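Local coordinates for protein 3-dehydroshikimate dehydratase (Pseudomonas putida, PDB 5HMQ) that converts 3-dehydroshikimate to protocatechuate with loss of water, using a divalent metal ion in its sugar phosphate isomerase-like domain, at residues G110-L115 with V150-R155; S293-V298 with F466-D471. All blocks are in the same frame, centred on the assembly; numbering follows the deposited sequence.

Interaction 1 (G110-L115 with V150-R155); sequences GDEQLL and VWNLVR
Leu115 and Leu153 meet in a small helix-to-helix packing contact on the outer layer of the TIM barrel, where the first turn of helix 112-128 lies against the middle of helix 147-157. The two backbones come nearest at this pair, with Leu115 CA and Leu153 CA 7.2 Å apart. Leu153 reaches across with its branched end: CD1 touches Leu115 CD1 at 4.0 Å and lies equally near its CB, while CD2 turns to Glu112 and rests 3.9 Å from Glu112 O and beside CG. The two methyls of Leu153 thus divide between Leu115 and Glu112, three residues apart on one side of the helix. Val116 and Leu119 of the same helix also touch Leu153, as does Tyr135 of strand 132-136.

Nearer the solvent the contact becomes polar. The side chain of Glu112 leaves with CG anti to the backbone N (chi1 179°) and runs on extended, which carries its carboxylate to Asn152. There Asn152 ND2 gives Glu112 OE2 a weak hydrogen bond of 3.2 Å, bent to 130° at the hydrogen, with the amide and carboxylate planes nearly perpendicular. Gln156 NE2 ties the pair together by bonding to both Glu112 OE2 and Asn152 OD1. This is the side-by-side packing of successive helices on the outside of a beta/alpha (TIM) barrel, here with leucines inward and polar groups toward solvent.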
# COMPACT_ATOMS: atom_id res chain seq x y z
N GLY C 110 1.86 39.34 -17.95
CA GLY C 110 0.71 38.76 -18.62
C GLY C 110 0.28 39.36 -19.94
O GLY C 110 -0.77 38.97 -20.47
N ASP C 111 1.04 40.31 -20.48
CA ASP C 111 0.67 40.93 -21.75
C ASP C 111 0.62 39.88 -22.85
O ASP C 111 1.58 39.13 -23.06
CB ASP C 111 1.65 42.04 -22.13
CG ASP C 111 1.24 42.75 -23.41
OD1 ASP C 111 0.07 43.17 -23.51
OD2 ASP C 111 2.09 42.89 -24.31
N GLU C 112 -0.52 39.81 -23.55
CA GLU C 112 -0.74 38.75 -24.52
C GLU C 112 0.35 38.74 -25.59
O GLU C 112 0.94 37.69 -25.88
CB GLU C 112 -2.11 38.91 -25.18
CG GLU C 112 -2.42 37.85 -26.22
CD GLU C 112 -3.87 37.85 -26.65
OE1 GLU C 112 -4.69 38.52 -25.98
OE2 GLU C 112 -4.20 37.18 -27.64
N GLN C 113 0.64 39.90 -26.18
CA GLN C 113 1.63 39.95 -27.25
C GLN C 113 3.03 39.60 -26.74
O GLN C 113 3.83 39.01 -27.48
CB GLN C 113 1.64 41.34 -27.89
CG GLN C 113 2.52 41.45 -29.12
CD GLN C 113 2.10 40.50 -30.22
OE1 GLN C 113 0.91 40.32 -30.48
NE2 GLN C 113 3.07 39.86 -30.86
N LEU C 114 3.34 39.93 -25.48
CA LEU C 114 4.64 39.56 -24.93
C LEU C 114 4.76 38.05 -24.76
O LEU C 114 5.82 37.48 -25.01
CB LEU C 114 4.88 40.28 -23.61
CG LEU C 114 6.14 39.85 -22.85
CD1 LEU C 114 6.99 41.05 -22.47
CD2 LEU C 114 5.76 39.05 -21.62
N LEU C 115 3.68 37.40 -24.33
CA LEU C 115 3.69 35.94 -24.23
C LEU C 115 3.86 35.31 -25.61
O LEU C 115 4.57 34.32 -25.76
CB LEU C 115 2.40 35.45 -23.57
CG LEU C 115 2.09 35.99 -22.17
CD1 LEU C 115 0.90 35.25 -21.57
CD2 LEU C 115 3.30 35.90 -21.26
N VAL C 150 -3.90 28.55 -24.37
CA VAL C 150 -2.70 27.96 -24.95
C VAL C 150 -2.76 28.01 -26.47
O VAL C 150 -1.83 28.46 -27.13
CB VAL C 150 -2.51 26.52 -24.44
CG1 VAL C 150 -1.53 25.76 -25.33
CG2 VAL C 150 -2.01 26.53 -23.01
N TRP C 151 -3.88 27.54 -27.04
CA TRP C 151 -4.01 27.55 -28.49
C TRP C 151 -4.02 28.97 -29.04
O TRP C 151 -3.47 29.22 -30.12
CB TRP C 151 -5.29 26.81 -28.91
CG TRP C 151 -5.63 26.98 -30.36
CD1 TRP C 151 -6.81 27.42 -30.87
CD2 TRP C 151 -4.77 26.71 -31.48
NE1 TRP C 151 -6.74 27.45 -32.25
CE2 TRP C 151 -5.50 27.02 -32.64
CE3 TRP C 151 -3.46 26.25 -31.61
CZ2 TRP C 151 -4.97 26.88 -33.92
CZ3 TRP C 151 -2.93 26.11 -32.88
CH2 TRP C 151 -3.68 26.42 -34.02
N ASN C 152 -4.61 29.91 -28.31
CA ASN C 152 -4.59 31.31 -28.73
C ASN C 152 -3.16 31.80 -28.90
O ASN C 152 -2.82 32.42 -29.91
CB ASN C 152 -5.32 32.18 -27.71
CG ASN C 152 -5.44 33.63 -28.15
OD1 ASN C 152 -5.09 33.98 -29.28
ND2 ASN C 152 -5.90 34.49 -27.25
N LEU C 153 -2.29 31.51 -27.92
CA LEU C 153 -0.91 31.97 -28.00
C LEU C 153 -0.11 31.17 -29.02
O LEU C 153 0.69 31.73 -29.76
CB LEU C 153 -0.26 31.90 -26.62
CG LEU C 153 -0.91 32.74 -25.52
CD1 LEU C 153 -0.25 32.50 -24.17
CD2 LEU C 153 -0.86 34.22 -25.89
N VAL C 154 -0.32 29.85 -29.06
CA VAL C 154 0.42 29.01 -30.00
C VAL C 154 0.05 29.38 -31.43
O VAL C 154 0.92 29.43 -32.32
CB VAL C 154 0.16 27.52 -29.70
CG1 VAL C 154 0.71 26.65 -30.82
CG2 VAL C 154 0.79 27.14 -28.37
N ARG C 155 -1.23 29.63 -31.69
CA ARG C 155 -1.67 30.01 -33.03
C ARG C 155 -1.03 31.32 -33.46
O ARG C 155 -0.53 31.44 -34.59
CB ARG C 155 -3.19 30.10 -33.07
CG ARG C 155 -3.77 30.43 -34.43
CD ARG C 155 -5.28 30.60 -34.35
NE ARG C 155 -5.67 31.52 -33.28
CZ ARG C 155 -5.59 32.84 -33.37
NH1 ARG C 155 -5.13 33.41 -34.47
NH2 ARG C 155 -5.96 33.60 -32.34

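Interaction 2 (S293-V298 with F466-D471); sequences SAYDGV and FDFAAD
Tyr295 reaches from the start of strand 295-304 to the chain at Phe466 and Phe468, and its side chain can be followed outward as an example of one residue joining the two VOC (glyoxalase-type) modules of the dioxygenase-like region. CB points toward the opposite segment, and a chi1 of -51° sets CG anti to the carbonyl carbon, beside the backbone N. The ring then passes over the backbone of its own segment, so that Ser293 O lies 3.4 Å above the ring plane, over its centre. Farther out, CE2 comes 3.8 Å from Phe468 CE1. These two rings form an offset edge-to-face pair: the edge of Phe468 is turned toward the face of Tyr295, with the centroids 5.9 Å apart and the planes at 81°. CZ lies 3.7 Å from Phe466 O, with Phe468 CE1 and Phe466 CB farther away. At the tip, Tyr295 OH donates to Phe466 O over 2.8 Å, the acceptor lying at the edge of the tyrosine ring, near its plane. OH approaches the carbonyl oxygen well off the C=O line, at 109°, and somewhat tilted from the carbonyl plane. Tyr295 OH also lies 3.1 Å from Phe466 CB and at the edge of the Phe466 ring, near CD1. Around the tyrosine, Val371 touches it from strand 363-371, the antiparallel neighbour of strand 295-304. Phe466 and Phe468 belong to the connection between helix 455-465 and strand 469-474, the outermost strand of its sheet, and this connection faces the start of strand 295-304.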
# COMPACT_ATOMS: atom_id res chain seq x y z
N SER C 293 -20.01 -9.95 -22.20
CA SER C 293 -21.20 -10.79 -22.18
C SER C 293 -22.26 -10.21 -21.25
O SER C 293 -21.95 -9.50 -20.28
CB SER C 293 -20.84 -12.20 -21.74
OG SER C 293 -22.01 -12.97 -21.48
N ALA C 294 -23.52 -10.51 -21.55
CA ALA C 294 -24.60 -10.19 -20.64
C ALA C 294 -24.57 -11.15 -19.45
O ALA C 294 -24.12 -12.29 -19.55
CB ALA C 294 -25.95 -10.28 -21.35
N TYR C 295 -25.07 -10.67 -18.31
CA TYR C 295 -25.04 -11.43 -17.07
C TYR C 295 -26.45 -11.73 -16.59
O TYR C 295 -27.40 -10.99 -16.88
CB TYR C 295 -24.29 -10.68 -15.98
CG TYR C 295 -22.92 -10.20 -16.40
CD1 TYR C 295 -21.89 -11.11 -16.62
CD2 TYR C 295 -22.66 -8.85 -16.60
CE1 TYR C 295 -20.64 -10.68 -17.01
CE2 TYR C 295 -21.42 -8.42 -16.99
CZ TYR C 295 -20.41 -9.34 -17.20
OH TYR C 295 -19.16 -8.91 -17.59
N ASP C 296 -26.58 -12.83 -15.85
CA ASP C 296 -27.82 -13.20 -15.17
C ASP C 296 -27.53 -13.54 -13.71
O ASP C 296 -27.92 -14.59 -13.20
CB ASP C 296 -28.50 -14.37 -15.89
CG ASP C 296 -29.91 -14.61 -15.39
OD1 ASP C 296 -30.56 -13.64 -14.94
OD2 ASP C 296 -30.37 -15.77 -15.43
N GLY C 297 -26.84 -12.64 -13.03
CA GLY C 297 -26.55 -12.81 -11.62
C GLY C 297 -25.45 -13.82 -11.35
O GLY C 297 -24.67 -14.21 -12.23
N VAL C 298 -25.38 -14.25 -10.09
CA VAL C 298 -24.36 -15.16 -9.62
C VAL C 298 -24.85 -16.60 -9.77
O VAL C 298 -25.96 -16.93 -9.33
CB VAL C 298 -23.99 -14.86 -8.15
CG1 VAL C 298 -23.04 -15.92 -7.62
CG2 VAL C 298 -23.38 -13.48 -8.03
N PHE C 466 -15.07 -6.64 -17.40
CA PHE C 466 -16.47 -7.06 -17.33
C PHE C 466 -17.45 -5.94 -17.62
O PHE C 466 -18.67 -6.14 -17.50
CB PHE C 466 -16.75 -7.69 -15.97
CG PHE C 466 -15.92 -8.91 -15.69
CD1 PHE C 466 -16.28 -10.14 -16.23
CD2 PHE C 466 -14.77 -8.82 -14.93
CE1 PHE C 466 -15.52 -11.26 -15.99
CE2 PHE C 466 -14.00 -9.94 -14.69
CZ PHE C 466 -14.37 -11.16 -15.22
N ASP C 467 -16.97 -4.76 -18.01
CA ASP C 467 -17.81 -3.63 -18.41
C ASP C 467 -18.81 -3.26 -17.31
O ASP C 467 -19.98 -2.97 -17.58
CB ASP C 467 -18.53 -3.91 -19.73
CG ASP C 467 -19.05 -2.65 -20.40
OD1 ASP C 467 -18.51 -1.56 -20.11
OD2 ASP C 467 -19.99 -2.75 -21.22
N PHE C 468 -18.35 -3.27 -16.06
CA PHE C 468 -19.15 -2.73 -14.97
C PHE C 468 -19.14 -1.20 -15.02
O PHE C 468 -18.28 -0.57 -15.63
CB PHE C 468 -18.62 -3.22 -13.62
CG PHE C 468 -19.04 -4.63 -13.28
CD1 PHE C 468 -19.41 -5.52 -14.27
CD2 PHE C 468 -19.06 -5.05 -11.96
CE1 PHE C 468 -19.80 -6.81 -13.95
CE2 PHE C 468 -19.44 -6.34 -11.63
CZ PHE C 468 -19.81 -7.22 -12.63
N ALA C 469 -20.12 -0.61 -14.34
CA ALA C 469 -20.27 0.84 -14.29
C ALA C 469 -20.32 1.31 -12.84
O ALA C 469 -20.63 0.54 -11.92
CB ALA C 469 -21.52 1.30 -15.03
N ALA C 470 -20.00 2.59 -12.65
CA ALA C 470 -20.05 3.19 -11.32
C ALA C 470 -21.47 3.22 -10.77
O ALA C 470 -22.45 3.35 -11.52
CB ALA C 470 -19.48 4.61 -11.37
N ASP C 471 -21.58 3.09 -9.45
CA ASP C 471 -22.88 3.04 -8.78
C ASP C 471 -22.74 3.59 -7.36
O ASP C 471 -23.07 2.94 -6.37
CB ASP C 471 -23.42 1.61 -8.78
CG ASP C 471 -24.85 1.53 -8.26
OD1 ASP C 471 -25.63 2.48 -8.50
OD2 ASP C 471 -25.19 0.51 -7.62

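Overall arrangement
The two contacts illustrate how chemistry follows position. Interaction 1 is local, joining two helices of the metal-dependent dehydratase barrel at its periphery; it is partly buried, with aliphatic packing giving way to a weak polar bond at the exposed side. Interaction 2 is buried and joins distant parts of the chain, one in each half of the dioxygenase-like region, through aromatic rings and a hydroxyl-to-carbonyl bond. They share no helix or strand: their centres lie 48 Å apart, their nearest atoms about 30 Å, and interaction 1 lies wholly earlier in the chain. One therefore packs within a domain, while the other joins two modules, from the start of a strand to the connection leading into another.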